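Local atomic coordinates of peptidyl tryptophan dihydroxylase (Pseudomonas putida, PDB entry 7CTQ), a protein that uses flavin-adenine dinucleotide as a monooxygenase to dihydroxylate a peptidyl tryptophan, a step essential for biogenesis of the tryptophylquinone cofactor of quinohemoprotein amine dehydrogenase. Residues Arg26-Ala30 and Asn290-Arg294; Arg298-Ala302 and Leu370-Ala374; Ala318-Asp323 and Trp343-Leu349; Arg322-Glu328 and Trp337-Gln341. The contacts are given in a common frame with arbitrary orientation. Where two conformers were deposited one is given. Residue numbers count along the deposited sequence, not the author numbering.

Contact 1 (Arg26-Ala30 and Asn290-Arg294); sequences RLGYA and NTLLR
R26 and L27 end helix 15-27, which G28 closes with a Schellman motif; its positive phi (105°, psi 15°) suits glycine, because a CB would jam against the preceding carbonyl O. Y29 (phi -95°, psi 139°) then turns the chain into strand 31-35. N290-R294 ends helix 285-294, with R294 N bonded to N290 O at 2.9 Å. The CA atoms of L27 and N290 are 7.9 Å apart. Y29, chi1 m, points toward the helix and its OH donates to N290 OD1 at 2.8 Å, OD1 lying at the ring edge, near its plane; N290, chi1 t, has its ND2 bonded to the G369 carbonyl. R294 lays one guanidinium face on the same hydroxyl, Y29 OH to R294 NE 3.4 Å, at a poor angle for bonding. Y29 CE1 packs on L293 CD1 at 3.8 Å, and L27 CD1 is in van der Waals contact with N290 CB at 3.7 Å. This is the exit of the first helix of a Rossmann-type beta-alpha-beta unit toward its second strand.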
loop_
_atom_site.group_PDB
_atom_site.type_symbol
_atom_site.label_atom_id
_atom_site.label_comp_id
_atom_site.label_asym_id
_atom_site.label_seq_id
_atom_site.Cartn_x
_atom_site.Cartn_y
_atom_site.Cartn_z
ATOM N N ARG A 26 5.857 -7.305 -19.003
ATOM C CA ARG A 26 6.198 -8.720 -18.912
ATOM C C ARG A 26 5.101 -9.616 -19.469
ATOM O O ARG A 26 5.392 -10.744 -19.885
ATOM C CB ARG A 26 6.495 -9.097 -17.462
ATOM C CG ARG A 26 7.554 -8.198 -16.820
ATOM C CD ARG A 26 8.356 -8.948 -15.768
ATOM N NE ARG A 26 7.485 -9.753 -14.919
ATOM C CZ ARG A 26 7.916 -10.676 -14.067
ATOM N NH1 ARG A 26 9.218 -10.922 -13.949
ATOM N NH2 ARG A 26 7.038 -11.351 -13.333
ATOM N N LEU A 27 3.850 -9.151 -19.480
ATOM C CA LEU A 27 2.787 -9.896 -20.138
ATOM C C LEU A 27 2.772 -9.674 -21.643
ATOM O O LEU A 27 2.036 -10.371 -22.347
ATOM C CB LEU A 27 1.423 -9.517 -19.547
ATOM C CG LEU A 27 1.165 -10.025 -18.125
ATOM C CD1 LEU A 27 -0.255 -9.674 -17.664
ATOM C CD2 LEU A 27 1.424 -11.537 -18.047
ATOM N N GLY A 28 3.556 -8.723 -22.139
ATOM C CA GLY A 28 3.661 -8.459 -23.555
ATOM C C GLY A 28 2.949 -7.211 -24.037
ATOM O O GLY A 28 2.764 -7.061 -25.249
ATOM N N TYR A 29 2.553 -6.319 -23.139
ATOM C CA TYR A 29 1.744 -5.164 -23.494
ATOM C C TYR A 29 2.619 -3.945 -23.728
ATOM O O TYR A 29 3.574 -3.705 -22.988
ATOM C CB TYR A 29 0.728 -4.850 -22.397
ATOM C CG TYR A 29 -0.443 -5.786 -22.387
ATOM C CD1 TYR A 29 -1.465 -5.659 -23.318
ATOM C CD2 TYR A 29 -0.522 -6.808 -21.457
ATOM C CE1 TYR A 29 -2.543 -6.518 -23.314
ATOM C CE2 TYR A 29 -1.590 -7.677 -21.448
ATOM C CZ TYR A 29 -2.600 -7.524 -22.370
ATOM O OH TYR A 29 -3.661 -8.396 -22.346
ATOM N N ALA A 30 2.272 -3.173 -24.757
ATOM C CA ALA A 30 2.804 -1.825 -24.904
ATOM C C ALA A 30 2.142 -0.919 -23.873
ATOM O O ALA A 30 0.923 -0.979 -23.680
ATOM C CB ALA A 30 2.551 -1.306 -26.321
ATOM N N ASN A 290 -5.059 -7.926 -17.840
ATOM C CA ASN A 290 -4.943 -8.944 -18.878
ATOM C C ASN A 290 -6.275 -9.650 -19.112
ATOM O O ASN A 290 -6.656 -9.923 -20.263
ATOM C CB ASN A 290 -3.846 -9.944 -18.486
ATOM C CG ASN A 290 -3.572 -10.964 -19.562
ATOM O OD1 ASN A 290 -3.290 -10.612 -20.713
ATOM N ND2 ASN A 290 -3.658 -12.246 -19.201
ATOM N N THR A 291 -7.016 -9.922 -18.035
ATOM C CA THR A 291 -8.344 -10.499 -18.192
ATOM C C THR A 291 -9.296 -9.498 -18.830
ATOM O O THR A 291 -10.059 -9.849 -19.736
ATOM C CB THR A 291 -8.885 -10.975 -16.845
ATOM O OG1 THR A 291 -7.859 -11.712 -16.156
ATOM C CG2 THR A 291 -10.120 -11.883 -17.054
ATOM N N LEU A 292 -9.236 -8.241 -18.399
ATOM C CA LEU A 292 -10.176 -7.253 -18.900
ATOM C C LEU A 292 -10.011 -7.050 -20.403
ATOM O O LEU A 292 -10.985 -6.729 -21.099
ATOM C CB LEU A 292 -9.990 -5.936 -18.141
ATOM C CG LEU A 292 -10.505 -5.930 -16.687
ATOM C CD1 LEU A 292 -10.182 -4.625 -15.999
ATOM C CD2 LEU A 292 -12.006 -6.194 -16.614
ATOM N N LEU A 293 -8.799 -7.270 -20.922
ATOM C CA LEU A 293 -8.466 -7.036 -22.326
ATOM C C LEU A 293 -8.582 -8.286 -23.193
ATOM O O LEU A 293 -9.097 -8.198 -24.313
ATOM C CB LEU A 293 -7.053 -6.463 -22.432
ATOM C CG LEU A 293 -6.905 -5.089 -21.773
ATOM C CD1 LEU A 293 -5.461 -4.640 -21.741
ATOM C CD2 LEU A 293 -7.769 -4.058 -22.481
ATOM N N ARG A 294 -8.126 -9.442 -22.704
ATOM C CA ARG A 294 -8.147 -10.696 -23.454
ATOM C C ARG A 294 -9.451 -11.474 -23.322
ATOM O O ARG A 294 -9.850 -12.158 -24.272
ATOM C CB ARG A 294 -6.996 -11.609 -23.012
ATOM C CG ARG A 294 -5.605 -11.072 -23.297
ATOM C CD ARG A 294 -5.496 -10.477 -24.695
ATOM N NE ARG A 294 -4.094 -10.336 -25.065
ATOM C CZ ARG A 294 -3.595 -9.327 -25.770
ATOM N NH1 ARG A 294 -4.391 -8.354 -26.201
ATOM N NH2 ARG A 294 -2.293 -9.293 -26.043
#

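Contact 2 (Arg298-Ala302 and Leu370-Ala374); sequences RAGLA and LVDEA
Helix 299-327 begins in R298-A302, with R298 at the N-cap position and A302 N bonded to R298 O at 3.0 Å. L370-A374 is extended, the start of strand 370-378, which pairs with strand 359-367 in an antiparallel hairpin. The helix start rests on this strand, closest at A302 and V371, whose CA atoms are 5.5 Å apart. L370 leans instead on N290 and T291. V371, chi1 t, points at the helix: its CG1 lies 3.9 Å from L301 CB and 3.6 Å from L301 O, while its CB is 4.3 Å from A302 CB. V371 N is bonded to the hydroxyl of T291. D372 has its CA-to-CB bond directed away, yet with chi1 t its carboxylate reaches R298 (chi1 m, chi2 t, chi3 near 101°): OD1 sits over one guanidinium face, 2.7 Å from R298 NH1, and also accepts from E373 N at 2.7 Å. The CA-to-CB bond of E373 points toward the helix, with CB 3.7 Å from L301 CD1 (L301 chi1 m, chi2 t). V371 O is buried with no partner in the model. The one charged link between the segments, R298 NH1 to D372 OD1, stands beside the aliphatic packing of V371 with L301 and A302.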
loop_
_atom_site.group_PDB
_atom_site.type_symbol
_atom_site.label_atom_id
_atom_site.label_comp_id
_atom_site.label_asym_id
_atom_site.label_seq_id
_atom_site.Cartn_x
_atom_site.Cartn_y
_atom_site.Cartn_z
ATOM N N ARG A 298 -15.306 -11.809 -19.070
ATOM C CA ARG A 298 -15.058 -12.162 -17.678
ATOM C C ARG A 298 -14.733 -10.945 -16.815
ATOM O O ARG A 298 -14.122 -11.089 -15.752
ATOM C CB ARG A 298 -13.932 -13.196 -17.599
ATOM C CG ARG A 298 -14.079 -14.316 -18.618
ATOM C CD ARG A 298 -13.304 -15.563 -18.225
ATOM N NE ARG A 298 -14.159 -16.597 -17.637
ATOM C CZ ARG A 298 -13.810 -17.874 -17.521
ATOM N NH1 ARG A 298 -14.642 -18.743 -16.966
ATOM N NH2 ARG A 298 -12.632 -18.285 -17.967
ATOM N N ALA A 299 -15.144 -9.749 -17.246
ATOM C CA ALA A 299 -14.858 -8.539 -16.480
ATOM C C ALA A 299 -15.484 -8.581 -15.082
ATOM O O ALA A 299 -14.910 -8.054 -14.122
ATOM C CB ALA A 299 -15.361 -7.311 -17.244
ATOM N N GLY A 300 -16.690 -9.141 -14.956
ATOM C CA GLY A 300 -17.293 -9.232 -13.636
ATOM C C GLY A 300 -16.396 -9.969 -12.658
ATOM O O GLY A 300 -16.132 -9.490 -11.549
ATOM N N LEU A 301 -15.898 -11.140 -13.068
ATOM C CA LEU A 301 -14.988 -11.897 -12.214
ATOM C C LEU A 301 -13.718 -11.113 -11.948
ATOM O O LEU A 301 -13.249 -11.035 -10.807
ATOM C CB LEU A 301 -14.646 -13.237 -12.852
ATOM C CG LEU A 301 -15.766 -14.262 -13.005
ATOM C CD1 LEU A 301 -15.297 -15.432 -13.878
ATOM C CD2 LEU A 301 -16.234 -14.740 -11.634
ATOM N N ALA A 302 -13.140 -10.526 -12.994
ATOM C CA ALA A 302 -11.909 -9.770 -12.819
ATOM C C ALA A 302 -12.126 -8.584 -11.898
ATOM O O ALA A 302 -11.265 -8.269 -11.067
ATOM C CB ALA A 302 -11.365 -9.312 -14.184
ATOM N N LEU A 370 -5.124 -15.243 -16.132
ATOM C CA LEU A 370 -6.477 -14.739 -16.291
ATOM C C LEU A 370 -7.298 -15.052 -15.050
ATOM O O LEU A 370 -7.130 -16.105 -14.427
ATOM C CB LEU A 370 -7.170 -15.358 -17.503
ATOM C CG LEU A 370 -6.566 -15.127 -18.896
ATOM C CD1 LEU A 370 -7.082 -16.200 -19.876
ATOM C CD2 LEU A 370 -6.900 -13.739 -19.385
ATOM N N VAL A 371 -8.204 -14.138 -14.710
ATOM C CA VAL A 371 -9.157 -14.402 -13.640
ATOM C C VAL A 371 -10.223 -15.330 -14.195
ATOM O O VAL A 371 -10.873 -15.025 -15.200
ATOM C CB VAL A 371 -9.765 -13.101 -13.090
ATOM C CG1 VAL A 371 -10.845 -13.402 -12.014
ATOM C CG2 VAL A 371 -8.673 -12.215 -12.516
ATOM N N ASP A 372 -10.351 -16.492 -13.584
ATOM C CA ASP A 372 -11.376 -17.453 -13.942
ATOM C C ASP A 372 -12.239 -17.628 -12.709
ATOM O O ASP A 372 -12.195 -16.804 -11.793
ATOM C CB ASP A 372 -10.740 -18.771 -14.410
ATOM C CG ASP A 372 -11.605 -19.537 -15.411
ATOM O OD1 ASP A 372 -12.840 -19.650 -15.201
ATOM O OD2 ASP A 372 -11.042 -20.047 -16.417
ATOM N N GLU A 373 -13.014 -18.697 -12.671
ATOM C CA GLU A 373 -13.904 -18.979 -11.568
ATOM C C GLU A 373 -13.779 -20.466 -11.276
ATOM O O GLU A 373 -13.650 -21.270 -12.203
ATOM C CB GLU A 373 -15.340 -18.599 -11.935
ATOM C CG GLU A 373 -16.273 -18.433 -10.778
ATOM C CD GLU A 373 -17.722 -18.311 -11.232
ATOM O OE1 GLU A 373 -18.074 -18.936 -12.258
ATOM O OE2 GLU A 373 -18.505 -17.597 -10.566
ATOM N N ALA A 374 -13.778 -20.830 -9.996
ATOM C CA ALA A 374 -13.689 -22.237 -9.639
ATOM C C ALA A 374 -14.316 -22.423 -8.277
ATOM O O ALA A 374 -14.458 -21.472 -7.505
ATOM C CB ALA A 374 -12.235 -22.743 -9.634
#

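Contact 3 (Ala318-Asp323 and Trp343-Leu349); sequences ARIGRD and WPDMQAL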
loop_
_atom_site.group_PDB
_atom_site.type_symbol
_atom_site.label_atom_id
_atom_site.label_comp_id
_atom_site.label_asym_id
_atom_site.label_seq_id
_atom_site.Cartn_x
_atom_site.Cartn_y
_atom_site.Cartn_z
ATOM N N ALA A 318 -4.468 -2.203 7.941
ATOM C CA ALA A 318 -5.067 -1.372 8.986
ATOM C C ALA A 318 -4.898 -2.010 10.358
ATOM O O ALA A 318 -4.652 -1.314 11.353
ATOM C CB ALA A 318 -6.551 -1.138 8.696
ATOM N N ARG A 319 -5.058 -3.333 10.431
ATOM C CA ARG A 319 -4.911 -4.039 11.700
ATOM C C ARG A 319 -3.455 -4.135 12.128
ATOM O O ARG A 319 -3.160 -4.119 13.328
ATOM C CB ARG A 319 -5.509 -5.441 11.597
ATOM C CG ARG A 319 -7.026 -5.435 11.502
ATOM C CD ARG A 319 -7.615 -6.852 11.336
ATOM N NE ARG A 319 -9.062 -6.765 11.160
ATOM C CZ ARG A 319 -9.738 -7.182 10.090
ATOM N NH1 ARG A 319 -9.114 -7.751 9.063
ATOM N NH2 ARG A 319 -11.052 -7.037 10.056
ATOM N N ILE A 320 -2.543 -4.265 11.172
ATOM C CA ILE A 320 -1.130 -4.246 11.511
ATOM C C ILE A 320 -0.768 -2.906 12.128
ATOM O O ILE A 320 -0.084 -2.843 13.156
ATOM C CB ILE A 320 -0.289 -4.559 10.265
ATOM C CG1 ILE A 320 -0.383 -6.057 9.963
ATOM C CG2 ILE A 320 1.159 -4.125 10.475
ATOM C CD1 ILE A 320 0.311 -6.478 8.704
ATOM N N GLY A 321 -1.272 -1.818 11.543
ATOM C CA GLY A 321 -1.034 -0.502 12.110
ATOM C C GLY A 321 -1.649 -0.347 13.485
ATOM O O GLY A 321 -1.017 0.195 14.400
ATOM N N ARG A 322 -2.872 -0.861 13.659
ATOM C CA ARG A 322 -3.531 -0.822 14.960
ATOM C C ARG A 322 -2.661 -1.447 16.044
ATOM O O ARG A 322 -2.539 -0.907 17.151
ATOM C CB ARG A 322 -4.872 -1.552 14.877
ATOM C CG ARG A 322 -5.500 -1.853 16.235
ATOM C CD ARG A 322 -6.454 -3.032 16.146
ATOM N NE ARG A 322 -5.724 -4.278 15.960
ATOM C CZ ARG A 322 -6.262 -5.394 15.476
ATOM N NH1 ARG A 322 -7.546 -5.423 15.134
ATOM N NH2 ARG A 322 -5.514 -6.481 15.335
ATOM N N ASP A 323 -2.064 -2.606 15.746
ATOM C CA ASP A 323 -1.227 -3.292 16.725
ATOM C C ASP A 323 0.004 -2.467 17.082
ATOM O O ASP A 323 0.470 -2.519 18.226
ATOM C CB ASP A 323 -0.813 -4.660 16.188
ATOM C CG ASP A 323 -1.977 -5.641 16.128
ATOM O OD1 ASP A 323 -3.079 -5.273 16.572
ATOM O OD2 ASP A 323 -1.798 -6.770 15.616
ATOM N N TRP A 343 -9.212 0.638 16.019
ATOM C CA TRP A 343 -9.642 0.729 14.632
ATOM C C TRP A 343 -8.765 -0.156 13.748
ATOM O O TRP A 343 -7.546 -0.199 13.946
ATOM C CB TRP A 343 -9.582 2.180 14.120
ATOM C CG TRP A 343 -10.248 2.291 12.799
ATOM C CD1 TRP A 343 -11.591 2.479 12.564
ATOM C CD2 TRP A 343 -9.634 2.128 11.522
ATOM N NE1 TRP A 343 -11.833 2.472 11.207
ATOM C CE2 TRP A 343 -10.652 2.259 10.546
ATOM C CE3 TRP A 343 -8.316 1.917 11.099
ATOM C CZ2 TRP A 343 -10.391 2.168 9.184
ATOM C CZ3 TRP A 343 -8.061 1.842 9.744
ATOM C CH2 TRP A 343 -9.096 1.966 8.804
ATOM N N PRO A 344 -9.336 -0.864 12.746
ATOM C CA PRO A 344 -10.736 -0.894 12.288
ATOM C C PRO A 344 -11.678 -1.684 13.204
ATOM O O PRO A 344 -12.885 -1.424 13.221
ATOM C CB PRO A 344 -10.630 -1.559 10.909
ATOM C CG PRO A 344 -9.433 -2.447 11.019
ATOM C CD PRO A 344 -8.466 -1.698 11.892
ATOM N N ASP A 345 -11.123 -2.622 13.962
ATOM C CA ASP A 345 -11.885 -3.453 14.896
ATOM C C ASP A 345 -10.879 -4.068 15.869
ATOM O O ASP A 345 -9.713 -3.661 15.900
ATOM C CB ASP A 345 -12.689 -4.518 14.135
ATOM C CG ASP A 345 -11.848 -5.229 13.085
ATOM O OD1 ASP A 345 -10.704 -5.622 13.412
ATOM O OD2 ASP A 345 -12.317 -5.390 11.939
ATOM N N MET A 346 -11.304 -5.082 16.625
ATOM C CA MET A 346 -10.377 -5.793 17.497
ATOM C C MET A 346 -10.079 -7.209 17.012
ATOM O O MET A 346 -9.592 -8.037 17.785
ATOM C CB MET A 346 -10.901 -5.822 18.932
ATOM C CG MET A 346 -10.799 -4.492 19.676
ATOM S SD MET A 346 -9.231 -3.603 19.504
ATOM C CE MET A 346 -8.025 -4.832 19.994
ATOM N N GLN A 347 -10.316 -7.495 15.738
ATOM C CA GLN A 347 -10.057 -8.830 15.220
ATOM C C GLN A 347 -8.557 -9.108 15.179
ATOM O O GLN A 347 -7.765 -8.261 14.746
ATOM C CB GLN A 347 -10.667 -8.973 13.827
ATOM C CG GLN A 347 -10.266 -10.234 13.092
ATOM C CD GLN A 347 -11.139 -10.490 11.878
ATOM O OE1 GLN A 347 -12.360 -10.333 11.933
ATOM N NE2 GLN A 347 -10.515 -10.867 10.765
ATOM N N ALA A 348 -8.166 -10.298 15.631
ATOM C CA ALA A 348 -6.766 -10.698 15.553
ATOM C C ALA A 348 -6.327 -10.809 14.093
ATOM O O ALA A 348 -7.143 -11.014 13.186
ATOM C CB ALA A 348 -6.549 -12.027 16.279
ATOM N N LEU A 349 -5.016 -10.669 13.864
ATOM C CA LEU A 349 -4.491 -10.790 12.500
ATOM C C LEU A 349 -4.661 -12.198 11.935
ATOM O O LEU A 349 -4.881 -12.358 10.726
ATOM C CB LEU A 349 -3.015 -10.388 12.451
ATOM C CG LEU A 349 -2.665 -8.967 11.997
ATOM C CD1 LEU A 349 -3.264 -8.638 10.626
ATOM C CD2 LEU A 349 -3.113 -7.950 13.027
HETATM O O HOH W 1 -3.362 -8.861 16.114
#
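A318 lies at the apolar centre of this contact, where the long helix 299-327 meets a loop, shaped by an Asx turn at D345 and the cis-proline P344, that leads from helix 335-341 toward strand 359-367. The CB of A318 is 3.5 Å from W343 CZ3 and 3.8 Å from P344 CD. Farther along, L349 closes the apolar part, its CD1 3.9 Å from I320 CG1 and its CD2 3.8 Å from R319 CB. Between these patches two arginines one helical turn apart, R319 and R322, reach into the loop. R319 is extended and forms a salt bridge with D345, NE to OD1 at 3.0 Å and NH2 to OD2 at 2.8 Å. D345 OD1 also accepts from Q347 N at 3.0 Å, closing the Asx turn, and makes a long salt bridge of 3.6 Å with R322 NH1. The R322 guanidinium donates NH1 to D345 O and to Q347 O, both 2.9 Å, and NH2 to Q347 O at 2.9 Å, so it fills the hollow of the loop with backbone carbonyls at its edge. Its NE-NH2 edge is held by D323, whose OD1 takes NE at 2.9 Å and NH2 at 3.0 Å, completing a salt-bridge network of four residues. Outermost, a water donates to D323 OD2 at 2.7 Å and accepts a weak bond from L349 N at 3.3 Å.

Contact 4 (Arg322-Glu328 and Trp337-Gln341); sequences RDFYGQE and WARRQ
Q341 makes the main polar link: its NE2 donates to Y325 O at 2.8 Å, almost linearly, and weakly to E328 O, also at 2.8 Å. One side-chain amide thus holds the last turn of helix 299-327, which E328 leaves at phi -81°, psi 100°. In Q341, chi1 m sets CG 3.8 Å from G326 N, and chi2 t carries the amide on to the two carbonyls. The two chain pieces form a helix-loop-helix: the axes of 322-327 and 337-341 approach to 8.7 Å with N-to-C directions 139° apart (signed crossing -139°), and the closest CA pair is G326 and Q341 at 5.1 Å. R322 CG lies 3.4 Å from Q341 O. Y325, chi1 m, points toward the second helix, and R340 CB lies over its ring face, 3.7 Å from the centroid, a CH-pi contact. E328 (chi1 t, chi2 p) sets CG 3.7 Å from the centroid of the W337 six-membered ring (chi1 m), again over the face. Y325 CD1 and W337 CZ3 touch at 3.7 Å, their ring planes at 75°. The polar ends turn elsewhere: Y325 OH to D268, E328 to S178, W337 NE1 to the L179 carbonyl, and R340 to T158 and D201.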
loop_
_atom_site.group_PDB
_atom_site.type_symbol
_atom_site.label_atom_id
_atom_site.label_comp_id
_atom_site.label_asym_id
_atom_site.label_seq_id
_atom_site.Cartn_x
_atom_site.Cartn_y
_atom_site.Cartn_z
ATOM N N ARG A 322 -2.872 -0.861 13.659
ATOM C CA ARG A 322 -3.531 -0.822 14.960
ATOM C C ARG A 322 -2.661 -1.447 16.044
ATOM O O ARG A 322 -2.539 -0.907 17.151
ATOM C CB ARG A 322 -4.872 -1.552 14.877
ATOM C CG ARG A 322 -5.500 -1.853 16.235
ATOM C CD ARG A 322 -6.454 -3.032 16.146
ATOM N NE ARG A 322 -5.724 -4.278 15.960
ATOM C CZ ARG A 322 -6.262 -5.394 15.476
ATOM N NH1 ARG A 322 -7.546 -5.423 15.134
ATOM N NH2 ARG A 322 -5.514 -6.481 15.335
ATOM N N ASP A 323 -2.064 -2.606 15.746
ATOM C CA ASP A 323 -1.227 -3.292 16.725
ATOM C C ASP A 323 0.004 -2.467 17.082
ATOM O O ASP A 323 0.470 -2.519 18.226
ATOM C CB ASP A 323 -0.813 -4.660 16.188
ATOM C CG ASP A 323 -1.977 -5.641 16.128
ATOM O OD1 ASP A 323 -3.079 -5.273 16.572
ATOM O OD2 ASP A 323 -1.798 -6.770 15.616
ATOM N N PHE A 324 0.552 -1.708 16.126
ATOM C CA PHE A 324 1.610 -0.763 16.476
ATOM C C PHE A 324 1.090 0.285 17.449
ATOM O O PHE A 324 1.709 0.540 18.486
ATOM C CB PHE A 324 2.182 -0.099 15.221
ATOM C CG PHE A 324 3.087 -0.985 14.429
ATOM C CD1 PHE A 324 4.109 -1.684 15.043
ATOM C CD2 PHE A 324 2.897 -1.150 13.066
ATOM C CE1 PHE A 324 4.933 -2.520 14.304
ATOM C CE2 PHE A 324 3.714 -1.979 12.328
ATOM C CZ PHE A 324 4.738 -2.656 12.943
ATOM N N TYR A 325 -0.060 0.895 17.141
ATOM C CA TYR A 325 -0.659 1.844 18.079
ATOM C C TYR A 325 -0.877 1.199 19.442
ATOM O O TYR A 325 -0.690 1.841 20.485
ATOM C CB TYR A 325 -1.985 2.382 17.524
ATOM C CG TYR A 325 -1.842 3.501 16.506
ATOM C CD1 TYR A 325 -1.325 4.755 16.868
ATOM C CD2 TYR A 325 -2.235 3.320 15.181
ATOM C CE1 TYR A 325 -1.208 5.797 15.927
ATOM C CE2 TYR A 325 -2.114 4.362 14.239
ATOM C CZ TYR A 325 -1.598 5.589 14.621
ATOM O OH TYR A 325 -1.474 6.608 13.691
ATOM N N GLY A 326 -1.265 -0.077 19.454
ATOM C CA GLY A 326 -1.545 -0.746 20.709
ATOM C C GLY A 326 -0.312 -1.030 21.543
ATOM O O GLY A 326 -0.430 -1.228 22.759
ATOM N N GLN A 327 0.866 -1.088 20.917
ATOM C CA GLN A 327 2.091 -1.268 21.696
ATOM C C GLN A 327 2.358 -0.094 22.633
ATOM O O GLN A 327 3.049 -0.265 23.645
ATOM C CB GLN A 327 3.282 -1.489 20.761
ATOM C CG GLN A 327 3.349 -2.912 20.229
ATOM C CD GLN A 327 4.626 -3.217 19.475
ATOM O OE1 GLN A 327 4.789 -2.831 18.315
ATOM N NE2 GLN A 327 5.542 -3.931 20.129
ATOM N N GLU A 328 1.819 1.085 22.335
ATOM C CA GLU A 328 1.948 2.247 23.216
ATOM C C GLU A 328 0.908 2.122 24.325
ATOM O O GLU A 328 -0.271 2.429 24.131
ATOM C CB GLU A 328 1.785 3.539 22.422
ATOM C CG GLU A 328 1.710 4.783 23.270
ATOM C CD GLU A 328 2.926 4.962 24.169
ATOM O OE1 GLU A 328 2.844 4.628 25.367
ATOM O OE2 GLU A 328 3.963 5.431 23.663
ATOM N N TRP A 337 -5.005 8.076 20.767
ATOM C CA TRP A 337 -4.508 6.711 20.860
ATOM C C TRP A 337 -5.649 5.706 20.988
ATOM O O TRP A 337 -5.686 4.708 20.261
ATOM C CB TRP A 337 -3.552 6.605 22.051
ATOM C CG TRP A 337 -2.279 7.383 21.835
ATOM C CD1 TRP A 337 -2.013 8.667 22.242
ATOM C CD2 TRP A 337 -1.115 6.933 21.144
ATOM N NE1 TRP A 337 -0.743 9.032 21.854
ATOM C CE2 TRP A 337 -0.172 7.987 21.175
ATOM C CE3 TRP A 337 -0.772 5.739 20.502
ATOM C CZ2 TRP A 337 1.086 7.878 20.584
ATOM C CZ3 TRP A 337 0.486 5.629 19.925
ATOM C CH2 TRP A 337 1.397 6.693 19.965
ATOM N N ALA A 338 -6.589 5.964 21.903
ATOM C CA ALA A 338 -7.738 5.077 22.092
ATOM C C ALA A 338 -8.500 4.868 20.791
ATOM O O ALA A 338 -8.857 3.739 20.442
ATOM C CB ALA A 338 -8.664 5.645 23.164
ATOM N N ARG A 339 -8.750 5.947 20.051
ATOM C CA ARG A 339 -9.438 5.816 18.771
ATOM C C ARG A 339 -8.641 4.941 17.802
ATOM O O ARG A 339 -9.220 4.145 17.054
ATOM C CB ARG A 339 -9.695 7.205 18.185
ATOM C CG ARG A 339 -10.185 7.232 16.746
ATOM C CD ARG A 339 -11.710 7.223 16.646
ATOM N NE ARG A 339 -12.300 8.562 16.662
ATOM C CZ ARG A 339 -12.701 9.227 15.581
ATOM N NH1 ARG A 339 -13.230 10.437 15.706
ATOM N NH2 ARG A 339 -12.575 8.693 14.377
ATOM N N ARG A 340 -7.310 5.048 17.822
ATOM C CA ARG A 340 -6.491 4.310 16.867
ATOM C C ARG A 340 -6.123 2.901 17.321
ATOM O O ARG A 340 -5.797 2.054 16.479
ATOM C CB ARG A 340 -5.237 5.127 16.546
ATOM C CG ARG A 340 -5.573 6.179 15.503
ATOM C CD ARG A 340 -4.700 7.427 15.519
ATOM N NE ARG A 340 -5.267 8.363 14.556
ATOM C CZ ARG A 340 -6.209 9.254 14.847
ATOM N NH1 ARG A 340 -6.654 9.362 16.095
ATOM N NH2 ARG A 340 -6.693 10.043 13.892
ATOM N N GLN A 341 -6.212 2.612 18.608
ATOM C CA GLN A 341 -5.935 1.273 19.095
ATOM C C GLN A 341 -7.116 0.321 18.922
ATOM O O GLN A 341 -6.951 -0.893 19.110
ATOM C CB GLN A 341 -5.507 1.356 20.561
ATOM C CG GLN A 341 -4.126 2.004 20.721
ATOM C CD GLN A 341 -3.831 2.439 22.150
ATOM O OE1 GLN A 341 -4.746 2.667 22.935
ATOM N NE2 GLN A 341 -2.547 2.578 22.482
#

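Overall arrangement
Helix 299-327 runs from contact 2 to contacts 3 and 4, which lie across the chain's centre from contact 1. Contacts 1 and 2, centres 14 Å apart, sit near its N-terminal end and touch: T291 OG1 probably hydrogen-bonds V371 N at 2.8 Å, and L292 CD2 packs on A299 CB at 3.6 Å. Contacts 3 and 4, centres 9 Å apart, share R322 and D323 near its C-terminal end, where M346 SD lies 3.6 Å from Q341 O. Contact 2, about 30 Å from contact 3 between centres, encloses contacts 3 and 4 along the chain, contact 4 nested in contact 3. Bound FAD lies about 10 Å from the Y325 side chain and 12 Å from that of I320.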